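PDB 5EJY: myosin-I heavy chain from Dictyostelium discoideum, which is an unconventional class VII myosin, an actin-based motor with ATPase activity that takes part in the early steps of phagocytosis and in adhesion. Local coordinates for residues F84-L96 and R183-K196. Sequence-based numbering, arbitrary orientation.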
loop_
_atom_site.group_PDB
_atom_site.type_symbol
_atom_site.label_atom_id
_atom_site.label_comp_id
_atom_site.label_asym_id
_atom_site.label_seq_id
_atom_site.Cartn_x
_atom_site.Cartn_y
_atom_site.Cartn_z
ATOM N N PHE A 84 20.106 11.158 -11.251
ATOM C CA PHE A 84 19.932 12.331 -10.405
ATOM C C PHE A 84 19.666 11.979 -8.939
ATOM O O PHE A 84 20.144 12.652 -8.030
ATOM C CB PHE A 84 18.781 13.181 -10.934
ATOM C CG PHE A 84 18.548 14.438 -10.152
ATOM C CD1 PHE A 84 19.406 15.519 -10.284
ATOM C CD2 PHE A 84 17.468 14.546 -9.290
ATOM C CE1 PHE A 84 19.201 16.680 -9.572
ATOM C CE2 PHE A 84 17.250 15.710 -8.569
ATOM C CZ PHE A 84 18.119 16.782 -8.711
ATOM N N TYR A 85 18.891 10.927 -8.713
ATOM C CA TYR A 85 18.508 10.551 -7.355
ATOM C C TYR A 85 19.398 9.495 -6.717
ATOM O O TYR A 85 19.250 9.197 -5.532
ATOM C CB TYR A 85 17.042 10.113 -7.314
ATOM C CG TYR A 85 16.108 11.278 -7.473
ATOM C CD1 TYR A 85 15.990 12.230 -6.473
ATOM C CD2 TYR A 85 15.363 11.447 -8.634
ATOM C CE1 TYR A 85 15.149 13.320 -6.616
ATOM C CE2 TYR A 85 14.516 12.527 -8.786
ATOM C CZ TYR A 85 14.412 13.457 -7.776
ATOM O OH TYR A 85 13.568 14.525 -7.915
ATOM N N SER A 86 20.324 8.936 -7.491
ATOM C CA SER A 86 21.200 7.894 -6.969
ATOM C C SER A 86 21.943 8.269 -5.674
ATOM O O SER A 86 22.015 7.452 -4.751
ATOM C CB SER A 86 22.169 7.374 -8.047
ATOM O OG SER A 86 23.042 8.390 -8.501
ATOM N N PRO A 87 22.496 9.492 -5.587
ATOM C CA PRO A 87 23.126 9.819 -4.299
ATOM C C PRO A 87 22.110 9.890 -3.158
ATOM O O PRO A 87 22.451 9.567 -2.019
ATOM C CB PRO A 87 23.751 11.202 -4.546
ATOM C CG PRO A 87 22.965 11.776 -5.689
ATOM C CD PRO A 87 22.605 10.597 -6.556
ATOM N N VAL A 88 20.884 10.312 -3.464
ATOM C CA VAL A 88 19.809 10.354 -2.472
ATOM C C VAL A 88 19.441 8.943 -1.985
ATOM O O VAL A 88 19.318 8.696 -0.781
ATOM C CB VAL A 88 18.557 11.079 -3.017
ATOM C CG1 VAL A 88 17.419 11.028 -2.012
ATOM C CG2 VAL A 88 18.891 12.519 -3.357
ATOM N N LYS A 89 19.291 8.017 -2.927
ATOM C CA LYS A 89 18.990 6.628 -2.602
ATOM C C LYS A 89 20.057 6.032 -1.691
ATOM O O LYS A 89 19.758 5.288 -0.755
ATOM C CB LYS A 89 18.892 5.801 -3.890
ATOM C CG LYS A 89 17.693 6.130 -4.765
ATOM C CD LYS A 89 16.393 5.727 -4.096
ATOM C CE LYS A 89 15.200 5.883 -5.035
ATOM N NZ LYS A 89 15.054 4.771 -6.011
ATOM N N PHE A 90 21.313 6.352 -1.969
ATOM C CA PHE A 90 22.395 5.841 -1.144
ATOM C C PHE A 90 22.230 6.302 0.310
ATOM O O PHE A 90 22.241 5.496 1.251
ATOM C CB PHE A 90 23.743 6.298 -1.706
ATOM C CG PHE A 90 24.918 5.814 -0.910
ATOM C CD1 PHE A 90 25.528 4.611 -1.213
ATOM C CD2 PHE A 90 25.412 6.564 0.143
ATOM C CE1 PHE A 90 26.612 4.160 -0.479
ATOM C CE2 PHE A 90 26.494 6.116 0.887
ATOM C CZ PHE A 90 27.099 4.920 0.573
ATOM N N ILE A 91 22.085 7.610 0.478
ATOM C CA ILE A 91 21.891 8.213 1.790
ATOM C C ILE A 91 20.717 7.610 2.562
ATOM O O ILE A 91 20.868 7.215 3.717
ATOM C CB ILE A 91 21.672 9.735 1.663
ATOM C CG1 ILE A 91 22.915 10.389 1.053
ATOM C CG2 ILE A 91 21.370 10.352 3.029
ATOM C CD1 ILE A 91 22.750 11.836 0.741
ATOM N N LEU A 92 19.551 7.558 1.921
ATOM C CA LEU A 92 18.332 7.110 2.582
ATOM C C LEU A 92 18.353 5.613 2.874
ATOM O O LEU A 92 17.785 5.165 3.867
ATOM C CB LEU A 92 17.106 7.455 1.737
ATOM C CG LEU A 92 16.884 8.934 1.456
ATOM C CD1 LEU A 92 15.585 9.105 0.649
ATOM C CD2 LEU A 92 16.848 9.710 2.762
ATOM N N THR A 93 18.995 4.839 2.007
ATOM C CA THR A 93 19.085 3.393 2.233
ATOM C C THR A 93 19.931 3.124 3.468
ATOM O O THR A 93 19.568 2.311 4.325
ATOM C CB THR A 93 19.678 2.652 1.012
ATOM O OG1 THR A 93 18.899 2.961 -0.155
ATOM C CG2 THR A 93 19.644 1.143 1.225
ATOM N N LYS A 94 21.049 3.835 3.593
ATOM C CA LYS A 94 21.898 3.624 4.764
ATOM C C LYS A 94 21.166 4.054 6.043
ATOM O O LYS A 94 21.146 3.329 7.035
ATOM C CB LYS A 94 23.231 4.362 4.615
ATOM C CG LYS A 94 24.151 3.793 3.529
ATOM C CD LYS A 94 24.796 2.475 3.955
ATOM C CE LYS A 94 25.624 1.879 2.813
ATOM N NZ LYS A 94 26.266 0.599 3.217
ATOM N N GLY A 95 20.547 5.229 6.013
ATOM C CA GLY A 95 19.895 5.752 7.209
ATOM C C GLY A 95 18.665 4.966 7.633
ATOM O O GLY A 95 18.407 4.786 8.832
ATOM N N LEU A 96 17.886 4.501 6.658
ATOM C CA LEU A 96 16.674 3.751 6.986
ATOM C C LEU A 96 17.041 2.426 7.665
ATOM O O LEU A 96 16.415 2.029 8.650
ATOM C CB LEU A 96 15.809 3.507 5.736
ATOM C CG LEU A 96 14.498 2.748 5.988
ATOM C CD1 LEU A 96 13.601 3.512 6.987
ATOM C CD2 LEU A 96 13.728 2.476 4.675
ATOM N N ARG A 183 7.923 3.840 8.169
ATOM C CA ARG A 183 7.795 3.166 6.881
ATOM C C ARG A 183 8.859 2.088 6.730
ATOM O O ARG A 183 9.772 1.949 7.564
ATOM C CB ARG A 183 7.904 4.172 5.729
ATOM C CG ARG A 183 9.301 4.733 5.515
ATOM C CD ARG A 183 9.273 5.827 4.447
ATOM N NE ARG A 183 8.797 5.295 3.170
ATOM C CZ ARG A 183 8.492 6.039 2.113
ATOM N NH1 ARG A 183 8.572 7.373 2.187
ATOM N NH2 ARG A 183 8.084 5.450 0.984
ATOM N N LYS A 184 8.764 1.338 5.642
ATOM C CA LYS A 184 9.605 0.167 5.472
ATOM C C LYS A 184 10.545 0.256 4.289
ATOM O O LYS A 184 11.446 -0.573 4.159
ATOM C CB LYS A 184 8.722 -1.075 5.314
ATOM C CG LYS A 184 7.799 -1.306 6.501
ATOM C CD LYS A 184 7.034 -2.605 6.357
ATOM C CE LYS A 184 6.139 -2.851 7.565
ATOM N NZ LYS A 184 5.441 -4.162 7.422
ATOM N N GLN A 185 10.341 1.240 3.416
ATOM C CA GLN A 185 11.133 1.303 2.198
ATOM C C GLN A 185 11.647 2.714 1.935
ATOM O O GLN A 185 11.070 3.692 2.408
ATOM C CB GLN A 185 10.304 0.827 0.987
ATOM C CG GLN A 185 9.575 -0.519 1.182
ATOM C CD GLN A 185 10.529 -1.681 1.509
ATOM O OE1 GLN A 185 11.696 -1.668 1.117
ATOM N NE2 GLN A 185 10.023 -2.693 2.226
ATOM N N VAL A 186 12.719 2.799 1.156
ATOM C CA VAL A 186 13.215 4.059 0.632
ATOM C C VAL A 186 12.302 4.546 -0.505
ATOM O O VAL A 186 11.887 3.752 -1.356
ATOM C CB VAL A 186 14.655 3.875 0.099
ATOM C CG1 VAL A 186 15.115 5.097 -0.701
ATOM C CG2 VAL A 186 15.614 3.565 1.263
ATOM N N PRO A 187 11.977 5.847 -0.514
ATOM C CA PRO A 187 11.142 6.416 -1.582
ATOM C C PRO A 187 11.587 6.031 -2.999
ATOM O O PRO A 187 12.785 6.043 -3.308
ATOM C CB PRO A 187 11.320 7.922 -1.379
ATOM C CG PRO A 187 11.479 8.057 0.080
ATOM C CD PRO A 187 12.239 6.838 0.553
ATOM N N SER A 188 10.619 5.684 -3.841
ATOM C CA SER A 188 10.862 5.481 -5.269
ATOM C C SER A 188 11.177 6.817 -5.927
ATOM O O SER A 188 10.950 7.875 -5.338
ATOM C CB SER A 188 9.611 4.910 -5.939
ATOM O OG SER A 188 8.522 5.797 -5.800
ATOM N N VAL A 189 11.664 6.778 -7.162
ATOM C CA VAL A 189 11.889 8.018 -7.905
ATOM C C VAL A 189 10.622 8.869 -8.049
ATOM O O VAL A 189 10.670 10.096 -7.969
ATOM C CB VAL A 189 12.476 7.747 -9.304
ATOM C CG1 VAL A 189 12.508 9.048 -10.124
ATOM C CG2 VAL A 189 13.860 7.148 -9.182
ATOM N N THR A 190 9.482 8.227 -8.267
ATOM C CA THR A 190 8.242 8.982 -8.431
ATOM C C THR A 190 7.902 9.767 -7.166
ATOM O O THR A 190 7.464 10.920 -7.227
ATOM C CB THR A 190 7.064 8.076 -8.791
ATOM O OG1 THR A 190 7.401 7.309 -9.947
ATOM C CG2 THR A 190 5.840 8.918 -9.101
ATOM N N GLU A 191 8.103 9.141 -6.014
ATOM C CA GLU A 191 7.837 9.818 -4.751
ATOM C C GLU A 191 8.826 10.962 -4.506
ATOM O O GLU A 191 8.436 12.051 -4.075
ATOM C CB GLU A 191 7.863 8.808 -3.594
ATOM C CG GLU A 191 7.597 9.427 -2.220
ATOM C CD GLU A 191 7.765 8.424 -1.084
ATOM O OE1 GLU A 191 7.904 7.200 -1.352
ATOM O OE2 GLU A 191 7.749 8.850 0.087
ATOM N N LEU A 192 10.105 10.717 -4.776
ATOM C CA LEU A 192 11.130 11.746 -4.585
ATOM C C LEU A 192 10.863 12.972 -5.447
ATOM O O LEU A 192 11.082 14.104 -5.015
ATOM C CB LEU A 192 12.534 11.191 -4.878
ATOM C CG LEU A 192 13.070 10.166 -3.874
ATOM C CD1 LEU A 192 14.316 9.506 -4.411
ATOM C CD2 LEU A 192 13.357 10.840 -2.534
ATOM N N GLU A 193 10.390 12.747 -6.668
ATOM C CA GLU A 193 10.026 13.860 -7.551
ATOM C C GLU A 193 8.956 14.752 -6.930
ATOM O O GLU A 193 9.082 15.976 -6.933
ATOM C CB GLU A 193 9.605 13.339 -8.930
ATOM C CG GLU A 193 10.779 12.764 -9.710
ATOM C CD GLU A 193 10.381 12.103 -11.020
ATOM O OE1 GLU A 193 9.303 11.467 -11.077
ATOM O OE2 GLU A 193 11.161 12.213 -11.993
ATOM N N SER A 194 7.913 14.139 -6.381
ATOM C CA SER A 194 6.875 14.874 -5.658
ATOM C C SER A 194 7.405 15.594 -4.417
ATOM O O SER A 194 7.105 16.767 -4.189
ATOM C CB SER A 194 5.742 13.926 -5.247
ATOM O OG SER A 194 5.059 13.434 -6.384
ATOM N N ILE A 195 8.178 14.884 -3.596
ATOM C CA ILE A 195 8.736 15.483 -2.391
ATOM C C ILE A 195 9.579 16.699 -2.754
ATOM O O ILE A 195 9.440 17.762 -2.146
ATOM C CB ILE A 195 9.622 14.479 -1.617
ATOM C CG1 ILE A 195 8.767 13.324 -1.082
ATOM C CG2 ILE A 195 10.347 15.184 -0.465
ATOM C CD1 ILE A 195 9.584 12.153 -0.561
ATOM N N LYS A 196 10.453 16.530 -3.744
ATOM C CA LYS A 196 11.346 17.608 -4.172
ATOM C C LYS A 196 10.544 18.866 -4.452
ATOM O O LYS A 196 10.902 19.957 -3.988
ATOM C CB LYS A 196 12.151 17.197 -5.415
ATOM C CG LYS A 196 13.021 18.315 -6.021
ATOM C CD LYS A 196 14.042 17.769 -7.021
ATOM C CE LYS A 196 14.331 18.741 -8.160
ATOM N NZ LYS A 196 14.328 20.180 -7.756
#
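Leu96 lays CD2 against the backbone of Gln185, 3.4 Å from its C, where an extended strip of chain before helix 189-196 passes helix 81-97; a leucine's apolar fork suits a flat peptide. Val186 comes next, its two methyls against the helix: CG1 meets Leu92 CB and Lys89 CD, while CG2 lies 3.6 Å from Thr93 CA, so a short beta-branched residue suits this close approach. Pro187, rigid and without an N-H to satisfy, sets CD against Leu92 CD1. Its O, buried without a hydrogen-bond partner, lies 3.0 Å from CE of Lys89, whose chain folds at its second and fourth torsions. Ser188 is the N-cap, its short hydroxyl accepting weakly from Glu191 N in the first turn.

Beyond it, Tyr85 is a knob among Val189, Leu192, Glu193 and Lys196, its flat ring fitting between Leu192 CB (CH-pi, 4.0 Å from the centroid) and Phe84 CD2. Without the ring, as with an alanine here, this hole is likely to be left unfilled. Leu192 is itself a knob among Tyr85, Val88, Lys89 and Leu92. Tyr85 OH lies 3.4 Å from Lys196 CD, against the aliphatic part of a lysine whose ammonium pairs with Glu127.

The axes of 84-96 and 189-196 run at 98° within the MyTH4 domain, Phe131 of helix 119-133 touching Val88 and Leu192. From helix 264-277 of the FERM region, Asp266 and Glu272 salt-bridge Arg183 and Lys89, joining the two domains.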